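Local coordinates for protein BSU-2delta mutant (Bacillus subtilis, PDB 6W5F) that probably hydrolyses the amide bond of beta-lactam antibiotics, as a beta-lactamase related to the penicillin-binding transpeptidases, at residues D45-F50 with N240-G245; H53-D58 with H232-F237. All coordinates share one frame; numbering follows the deposited sequence.

Contact 1 of 2, residues D45-F50 with N240-G245; sequences DTDGTF and NVDDSG
Asp-47 and Asp-242 run their side chains alongside each other in a common direction, and the contact can be read along Asp-47 from its base. CB stands 3.2 Å from OD2 of Asp-242, CG also faces that oxygen, and at the far end OD2 of Asp-47 comes within 2.7 Å of the same Asp-242 OD2, the two carboxylate planes being 58° apart. Oxygens this close suggest that one acid group holds a proton, although the geometry does not settle it. Arg-67 probably eases the local charge as well: its NH1 forms a salt bridge with Asp-242 OD1, while its NH2 makes only a long, weak ion pair with Asp-47 OD2. At the base of these side chains the backbones pair antiparallel, joining strand 48-54 to strand 234-241, the last strand in sequence, which lies between 48-54 and 221-230, as expected for the beta-lactamase fold. Three N-H to O bonds give the evidence: Asp-242 N to Asp-47 O at 2.8 Å, Thr-49 N to Asn-240 O at 2.8 Å, and Asn-240 N to Thr-49 O at 3.1 Å. Gly-48 and Val-241 form the non-hydrogen-bonded pair between the first two bonds, with CA atoms 4.0 Å apart. Beyond the strand, Asp-242 sits at the centre of an inverse gamma turn, and Ser-244 occupies the N-cap of helix 245-258, its OG accepting from Lys-247 N. Thr-46 divides its branches across this turn. Its chi1 of -56° sets OG1 beside the backbone N, which leaves CG2 anti to that N and 3.7 Å from CB of Val-241. The other branch, OG1, is 2.7 Å from water 1, which donates to Asp-243 OD2. The second carboxylate oxygen, Asp-243 OD1, accepts from Ser-244 N through its anti lone pair.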
# COMPACT_ATOMS: atom_id res chain seq x y z
N ASP A 45 -20.04 -5.04 -10.89
CA ASP A 45 -20.00 -6.49 -10.73
C ASP A 45 -18.91 -6.92 -9.76
O ASP A 45 -18.41 -8.04 -9.83
CB ASP A 45 -19.82 -7.19 -12.08
CG ASP A 45 -20.78 -6.69 -13.14
OD1 ASP A 45 -22.00 -6.86 -12.96
OD2 ASP A 45 -20.31 -6.12 -14.14
N THR A 46 -18.53 -6.03 -8.85
CA THR A 46 -17.50 -6.34 -7.87
C THR A 46 -17.94 -5.82 -6.51
O THR A 46 -18.34 -4.66 -6.39
CB THR A 46 -16.15 -5.71 -8.25
OG1 THR A 46 -15.77 -6.15 -9.56
CG2 THR A 46 -15.07 -6.10 -7.25
N ASP A 47 -17.86 -6.68 -5.51
CA ASP A 47 -18.09 -6.27 -4.13
C ASP A 47 -16.82 -5.62 -3.60
O ASP A 47 -15.75 -6.23 -3.65
CB ASP A 47 -18.49 -7.48 -3.29
CG ASP A 47 -19.05 -7.10 -1.93
OD1 ASP A 47 -19.77 -6.08 -1.84
OD2 ASP A 47 -18.80 -7.85 -0.96
N GLY A 48 -16.91 -4.38 -3.13
CA GLY A 48 -15.69 -3.71 -2.71
C GLY A 48 -15.94 -2.36 -2.09
O GLY A 48 -17.08 -1.92 -1.94
N THR A 49 -14.84 -1.70 -1.71
CA THR A 49 -14.89 -0.39 -1.08
C THR A 49 -13.81 0.48 -1.71
O THR A 49 -12.81 -0.03 -2.23
CB THR A 49 -14.71 -0.49 0.46
OG1 THR A 49 -14.80 0.81 1.07
CG2 THR A 49 -13.36 -1.09 0.81
N PHE A 50 -14.04 1.79 -1.72
CA PHE A 50 -13.11 2.75 -2.30
C PHE A 50 -13.13 4.01 -1.44
O PHE A 50 -14.21 4.51 -1.11
CB PHE A 50 -13.48 3.09 -3.75
CG PHE A 50 -12.64 4.19 -4.34
CD1 PHE A 50 -11.33 3.96 -4.72
CD2 PHE A 50 -13.16 5.46 -4.52
CE1 PHE A 50 -10.56 4.96 -5.28
CE2 PHE A 50 -12.39 6.48 -5.08
CZ PHE A 50 -11.09 6.23 -5.45
N ASN A 240 -10.38 -1.92 -1.91
CA ASN A 240 -10.38 -3.30 -1.44
C ASN A 240 -11.59 -3.99 -2.04
O ASN A 240 -12.70 -3.46 -1.95
CB ASN A 240 -10.42 -3.35 0.09
CG ASN A 240 -10.53 -4.74 0.62
OD1 ASN A 240 -11.63 -5.26 0.79
ND2 ASN A 240 -9.39 -5.36 0.89
N VAL A 241 -11.38 -5.16 -2.66
CA VAL A 241 -12.43 -5.83 -3.42
C VAL A 241 -12.41 -7.33 -3.14
O VAL A 241 -11.41 -7.89 -2.71
CB VAL A 241 -12.28 -5.62 -4.94
CG1 VAL A 241 -12.39 -4.15 -5.30
CG2 VAL A 241 -10.96 -6.21 -5.44
N ASP A 242 -13.55 -7.97 -3.44
CA ASP A 242 -13.63 -9.44 -3.52
C ASP A 242 -13.18 -9.89 -4.90
O ASP A 242 -13.95 -10.39 -5.72
CB ASP A 242 -15.04 -9.93 -3.23
CG ASP A 242 -15.51 -9.61 -1.84
OD1 ASP A 242 -14.66 -9.49 -0.94
OD2 ASP A 242 -16.74 -9.53 -1.63
N ASP A 243 -11.89 -9.71 -5.15
CA ASP A 243 -11.26 -10.06 -6.42
C ASP A 243 -9.76 -9.90 -6.20
O ASP A 243 -9.30 -9.76 -5.05
CB ASP A 243 -11.78 -9.20 -7.57
CG ASP A 243 -11.74 -9.92 -8.92
OD1 ASP A 243 -10.78 -10.65 -9.18
OD2 ASP A 243 -12.68 -9.74 -9.72
N SER A 244 -8.99 -9.92 -7.28
CA SER A 244 -7.54 -9.83 -7.20
C SER A 244 -7.09 -8.39 -6.93
O SER A 244 -7.84 -7.43 -7.09
CB SER A 244 -6.91 -10.32 -8.50
OG SER A 244 -7.21 -9.41 -9.54
N GLY A 245 -5.83 -8.26 -6.53
CA GLY A 245 -5.23 -6.94 -6.44
C GLY A 245 -5.13 -6.25 -7.79
O GLY A 245 -5.21 -5.02 -7.87
O HOH W 1 -15.16 -8.80 -9.51

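Contact 2 of 2, residues H53-D58 with H232-F237; sequences HDLQKD and HGSYVF
Asp-54 OD1, on the residue paired with Tyr-235, accepts from two backbone donors, Lys-57 N at 3.0 Å and Gln-56 N through a weak bond, and water 3, at 2.7 Å, probably donates to it as well. The bond from Lys-57 N defines an Asx motif. It reaches the oxygen from above the carboxylate, 58° out of its plane, and it accompanies the turn at the end of strand 48-54, where residues 55-57 have helical backbone angles. Water 3 also accepts from Ser-234 N, so the motif is tied to the antiparallel neighbour, strand 234-241. The other oxygen makes a second link: water 2 donates to Asp-54 OD2 over 2.5 Å and accepts from Tyr-235 OH over 2.6 Å, lying in the ring plane at its edge. Asp-54 CG is anti to the backbone N (chi1 -179°) and stands 3.8 Å from Tyr-235 CE2, with carboxylate and ring planes 53° apart.

Backbone pairing fixes this register. His-53 N donates to Val-236 O at 2.8 Å, in the carbonyl plane; Val-236 N returns the bond to His-53 O, and Leu-55 N carries the pairing on to Ser-234 O. The side chain of His-53 touches Glu-176 and Glu-180 of helix 172-184, its ND1 bonded to Thr-60 OG1. Val-236, on the same face as His-53, meets Leu-179 of that helix, and Leu-55 in the turn meets its Ala-183. One methyl of Leu-55 spans two neighbours on the opposing strand: CD1 lies 3.8 Å from Val-236 CG2 and 3.3 Å from Ser-234 OG.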
# COMPACT_ATOMS: atom_id res chain seq x y z
N HIS A 53 -9.14 10.45 -0.42
CA HIS A 53 -8.98 11.60 0.46
C HIS A 53 -8.21 12.69 -0.28
O HIS A 53 -7.10 12.47 -0.75
CB HIS A 53 -8.26 11.23 1.75
CG HIS A 53 -8.01 12.41 2.64
ND1 HIS A 53 -9.02 13.04 3.33
CD2 HIS A 53 -6.87 13.08 2.93
CE1 HIS A 53 -8.51 14.05 4.02
NE2 HIS A 53 -7.21 14.10 3.80
N ASP A 54 -8.84 13.85 -0.37
CA ASP A 54 -8.22 15.07 -0.89
C ASP A 54 -7.37 15.68 0.22
O ASP A 54 -7.91 16.21 1.19
CB ASP A 54 -9.35 15.99 -1.34
CG ASP A 54 -8.87 17.30 -1.93
OD1 ASP A 54 -7.76 17.77 -1.60
OD2 ASP A 54 -9.64 17.88 -2.73
N LEU A 55 -6.04 15.61 0.08
CA LEU A 55 -5.15 16.05 1.16
C LEU A 55 -5.18 17.56 1.36
O LEU A 55 -5.01 18.03 2.49
CB LEU A 55 -3.72 15.60 0.88
CG LEU A 55 -3.46 14.13 1.14
CD1 LEU A 55 -2.24 13.70 0.32
CD2 LEU A 55 -3.21 13.89 2.63
N GLN A 56 -5.37 18.33 0.29
CA GLN A 56 -5.22 19.78 0.42
C GLN A 56 -6.51 20.44 0.89
O GLN A 56 -6.46 21.35 1.73
CB GLN A 56 -4.75 20.35 -0.92
CG GLN A 56 -3.37 19.82 -1.30
CD GLN A 56 -2.91 20.24 -2.68
OE1 GLN A 56 -3.63 20.94 -3.40
NE2 GLN A 56 -1.71 19.83 -3.05
N LYS A 57 -7.66 20.01 0.39
CA LYS A 57 -8.93 20.50 0.90
C LYS A 57 -9.34 19.83 2.21
O LYS A 57 -10.16 20.39 2.95
CB LYS A 57 -10.04 20.28 -0.12
CG LYS A 57 -10.13 21.27 -1.25
CD LYS A 57 -11.37 20.92 -2.07
CE LYS A 57 -11.53 21.73 -3.32
NZ LYS A 57 -12.63 21.12 -4.13
N ASP A 58 -8.79 18.64 2.50
CA ASP A 58 -9.19 17.82 3.64
C ASP A 58 -10.66 17.41 3.50
O ASP A 58 -11.54 17.82 4.26
CB ASP A 58 -8.92 18.55 4.96
CG ASP A 58 -8.98 17.62 6.15
OD1 ASP A 58 -9.20 16.40 5.95
OD2 ASP A 58 -8.81 18.11 7.27
N HIS A 232 -2.88 19.95 -9.65
CA HIS A 232 -3.87 20.73 -8.92
C HIS A 232 -4.29 20.09 -7.61
O HIS A 232 -5.25 20.56 -6.98
CB HIS A 232 -5.10 20.97 -9.80
CG HIS A 232 -4.77 21.55 -11.14
ND1 HIS A 232 -5.18 20.97 -12.33
CD2 HIS A 232 -4.05 22.64 -11.49
CE1 HIS A 232 -4.74 21.70 -13.34
NE2 HIS A 232 -4.05 22.72 -12.86
N GLY A 233 -3.61 19.04 -7.15
CA GLY A 233 -4.02 18.41 -5.92
C GLY A 233 -3.19 17.18 -5.60
O GLY A 233 -2.34 16.75 -6.38
N SER A 234 -3.47 16.62 -4.43
CA SER A 234 -2.75 15.47 -3.92
C SER A 234 -3.75 14.64 -3.13
O SER A 234 -4.53 15.21 -2.36
CB SER A 234 -1.60 15.94 -3.03
OG SER A 234 -0.86 14.85 -2.50
N TYR A 235 -3.73 13.32 -3.33
CA TYR A 235 -4.80 12.45 -2.82
C TYR A 235 -4.23 11.16 -2.28
O TYR A 235 -3.18 10.67 -2.74
CB TYR A 235 -5.83 12.11 -3.92
CG TYR A 235 -6.41 13.32 -4.62
CD1 TYR A 235 -5.73 13.94 -5.65
CD2 TYR A 235 -7.65 13.83 -4.24
CE1 TYR A 235 -6.25 15.04 -6.29
CE2 TYR A 235 -8.19 14.94 -4.87
CZ TYR A 235 -7.48 15.55 -5.89
OH TYR A 235 -8.01 16.65 -6.54
N VAL A 236 -4.94 10.58 -1.32
CA VAL A 236 -4.71 9.23 -0.82
C VAL A 236 -5.89 8.37 -1.25
O VAL A 236 -7.04 8.82 -1.20
CB VAL A 236 -4.58 9.21 0.72
CG1 VAL A 236 -4.23 7.80 1.22
CG2 VAL A 236 -3.57 10.26 1.21
N PHE A 237 -5.62 7.13 -1.67
CA PHE A 237 -6.72 6.22 -1.98
C PHE A 237 -6.49 4.85 -1.37
O PHE A 237 -5.34 4.43 -1.17
CB PHE A 237 -6.96 6.08 -3.49
CG PHE A 237 -5.76 5.57 -4.25
CD1 PHE A 237 -5.48 4.21 -4.28
CD2 PHE A 237 -4.91 6.44 -4.91
CE1 PHE A 237 -4.37 3.73 -4.96
CE2 PHE A 237 -3.81 5.96 -5.59
CZ PHE A 237 -3.54 4.61 -5.61
O HOH W 2 -9.95 17.84 -5.25
O HOH W 3 -5.84 18.04 -3.45
O HOH W 4 -6.15 20.69 -4.29

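Overall arrangement
Followed from the N terminus, the chain enters strand 48-54 through contact 1 and leaves it through contact 2, before turning into strand 59-63. The following residues build the helical part of the protein and return through strands 202-205, 209-218 and 221-230. Strand 234-241 then meets the early strand in reverse order: contact 2 closes first, across 173 intervening residues, and contact 1 closes around it, so that contact 2 is nested inside. Their centres lie about 22 Å apart at the two ends of one antiparallel strand pair. Phe-50 CE1, 4.2 Å from Phe-237 CB, bridges them by packing. Helix 245-258 follows contact 1, while helix 172-184 packs near contact 2.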